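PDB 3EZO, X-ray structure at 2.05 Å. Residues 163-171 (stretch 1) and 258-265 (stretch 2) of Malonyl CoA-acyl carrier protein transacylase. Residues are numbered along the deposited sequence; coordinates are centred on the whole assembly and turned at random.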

# COMPACT_ATOMS: atom_id res chain seq x y z
N GLU A 163 7.91 15.23 7.87
CA GLU A 163 8.85 14.13 7.58
C GLU A 163 8.63 13.57 6.19
O GLU A 163 7.53 13.66 5.68
CB GLU A 163 8.66 12.98 8.59
CG GLU A 163 9.02 13.34 10.04
CD GLU A 163 8.39 12.39 11.07
OE1 GLU A 163 7.56 11.51 10.70
OE2 GLU A 163 8.74 12.55 12.27
N ALA A 164 9.68 12.98 5.61
CA ALA A 164 9.56 12.29 4.32
C ALA A 164 9.10 10.85 4.61
O ALA A 164 9.79 10.10 5.31
CB ALA A 164 10.85 12.34 3.55
N VAL A 165 7.90 10.49 4.18
CA VAL A 165 7.23 9.27 4.68
C VAL A 165 6.90 8.19 3.65
O VAL A 165 6.56 7.10 4.04
CB VAL A 165 5.96 9.62 5.53
CG1 VAL A 165 6.30 10.64 6.66
CG2 VAL A 165 4.77 10.13 4.65
N ASN A 166 6.91 8.52 2.35
CA ASN A 166 6.80 7.52 1.25
C ASN A 166 7.88 7.79 0.22
O ASN A 166 7.84 8.82 -0.48
CB ASN A 166 5.49 7.62 0.48
CG ASN A 166 4.26 7.13 1.26
OD1 ASN A 166 4.29 6.79 2.46
ND2 ASN A 166 3.16 7.12 0.57
N PHE A 167 8.82 6.86 0.10
CA PHE A 167 9.79 6.88 -0.96
C PHE A 167 9.34 5.94 -2.09
O PHE A 167 9.59 4.75 -2.05
CB PHE A 167 11.16 6.47 -0.37
CG PHE A 167 11.61 7.36 0.75
CD1 PHE A 167 12.11 8.61 0.49
CD2 PHE A 167 11.49 6.95 2.08
CE1 PHE A 167 12.51 9.44 1.56
CE2 PHE A 167 11.91 7.77 3.12
CZ PHE A 167 12.40 9.00 2.86
N ASN A 168 8.72 6.54 -3.12
CA ASN A 168 7.94 5.84 -4.14
C ASN A 168 8.68 5.57 -5.42
O ASN A 168 8.54 4.49 -6.00
CB ASN A 168 6.67 6.65 -4.44
CG ASN A 168 5.69 6.57 -3.30
OD1 ASN A 168 5.86 5.75 -2.39
ND2 ASN A 168 4.71 7.44 -3.30
N ALA A 169 9.47 6.54 -5.87
CA ALA A 169 10.35 6.38 -7.03
C ALA A 169 11.38 7.47 -6.94
O ALA A 169 11.19 8.44 -6.21
CB ALA A 169 9.53 6.52 -8.34
N PRO A 170 12.48 7.32 -7.66
CA PRO A 170 13.38 8.47 -7.76
C PRO A 170 12.62 9.76 -8.08
O PRO A 170 11.81 9.79 -9.01
CB PRO A 170 14.31 8.11 -8.94
CG PRO A 170 14.26 6.61 -9.01
CD PRO A 170 12.89 6.21 -8.54
N ALA A 171 12.89 10.80 -7.31
CA ALA A 171 12.30 12.10 -7.54
C ALA A 171 10.81 12.10 -7.27
O ALA A 171 10.09 13.02 -7.69
CB ALA A 171 12.63 12.62 -8.98
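Stretch 2 258-265: AGPVRWVE

Stretch 2 runs alongside the strand of stretch 1 in the same direction: Pro-260, Val-261, Arg-262 and Trp-263 pair in order with Val-165, Asn-166, Phe-167 and Asn-168, the CA-CA distances widening from 4.2 to 5.3 Å. The incoming segment is extended through Pro-260 and Val-261, then turns at Arg-262, the N-cap position, into a helix that begins at Trp-263. A single beta bridge joins Asn-166 to Val-261. Its two hydrogen bonds both belong to Val-261, whose N donates to Val-165 O (2.8 Å) and whose O accepts from Phe-167 N (3.0 Å); Pro-260 CA adds a CA-H...O contact to Val-165 O at 3.3 Å. Phe-167 has the largest covered area. Its ring lies beside the extended segment, with CE2 4.1 Å from Pro-260 CB and CD2 4.4 Å from Arg-262 CG, while its carbonyl reaches the start of the helix, where Val-264 N donates to Phe-167 O at 2.9 Å. Val-264, the next most covered, thus ties the first helical turn to the strand through its backbone and packs its side chain farther along: CG2 lies 3.5 Å from Ala-169 N and 3.6 Å from Asn-168 C. The Trp-263 ring meets Asn-168 at its edge, CD1 to Asn-168 O at 3.7 Å. Together the two stretches bury 435 Å².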

# COMPACT_ATOMS: atom_id res chain seq x y z
N ALA A 258 3.23 4.42 11.37
CA ALA A 258 3.72 5.70 11.84
C ALA A 258 5.16 5.87 11.41
O ALA A 258 5.88 6.71 11.97
CB ALA A 258 3.60 5.82 13.36
N GLY A 259 5.57 5.10 10.41
CA GLY A 259 6.94 5.16 9.88
C GLY A 259 6.95 5.11 8.36
O GLY A 259 5.92 4.82 7.74
N PRO A 260 8.13 5.42 7.77
CA PRO A 260 8.30 5.56 6.33
C PRO A 260 8.12 4.29 5.53
O PRO A 260 8.61 3.25 5.89
CB PRO A 260 9.72 6.09 6.19
CG PRO A 260 10.38 5.72 7.47
CD PRO A 260 9.37 5.76 8.49
N VAL A 261 7.41 4.44 4.40
CA VAL A 261 7.23 3.37 3.45
C VAL A 261 8.40 3.44 2.50
O VAL A 261 8.49 4.38 1.68
CB VAL A 261 5.85 3.49 2.74
CG1 VAL A 261 5.68 2.41 1.69
CG2 VAL A 261 4.73 3.40 3.82
N ARG A 262 9.28 2.46 2.59
CA ARG A 262 10.55 2.50 1.84
C ARG A 262 10.40 1.71 0.56
O ARG A 262 11.01 0.66 0.34
CB ARG A 262 11.69 1.99 2.71
CG ARG A 262 11.94 2.94 3.90
CD ARG A 262 12.76 2.33 5.03
NE ARG A 262 14.14 2.05 4.64
CZ ARG A 262 14.98 1.31 5.37
NH1 ARG A 262 14.60 0.81 6.54
NH2 ARG A 262 16.20 1.10 4.95
N TRP A 263 9.56 2.23 -0.31
CA TRP A 263 9.08 1.42 -1.42
C TRP A 263 10.16 1.19 -2.48
O TRP A 263 10.33 0.06 -2.97
CB TRP A 263 7.82 2.01 -2.05
CG TRP A 263 7.32 1.10 -3.13
CD1 TRP A 263 7.36 1.32 -4.48
CD2 TRP A 263 6.81 -0.24 -2.96
NE1 TRP A 263 6.86 0.24 -5.15
CE2 TRP A 263 6.51 -0.74 -4.24
CE3 TRP A 263 6.54 -1.04 -1.85
CZ2 TRP A 263 5.98 -2.03 -4.45
CZ3 TRP A 263 6.03 -2.30 -2.05
CH2 TRP A 263 5.77 -2.80 -3.34
N VAL A 264 10.90 2.23 -2.82
CA VAL A 264 12.05 2.11 -3.69
C VAL A 264 12.94 0.97 -3.22
O VAL A 264 13.28 0.08 -3.98
CB VAL A 264 12.86 3.46 -3.80
CG1 VAL A 264 14.21 3.28 -4.54
CG2 VAL A 264 12.00 4.51 -4.47
N GLU A 265 13.28 0.97 -1.95
CA GLU A 265 14.18 -0.05 -1.40
C GLU A 265 13.61 -1.46 -1.45
O GLU A 265 14.36 -2.43 -1.63
CB GLU A 265 14.55 0.35 0.04
CG GLU A 265 15.49 1.54 0.08
CD GLU A 265 15.71 2.04 1.49
OE1 GLU A 265 14.88 2.82 1.98
OE2 GLU A 265 16.70 1.60 2.12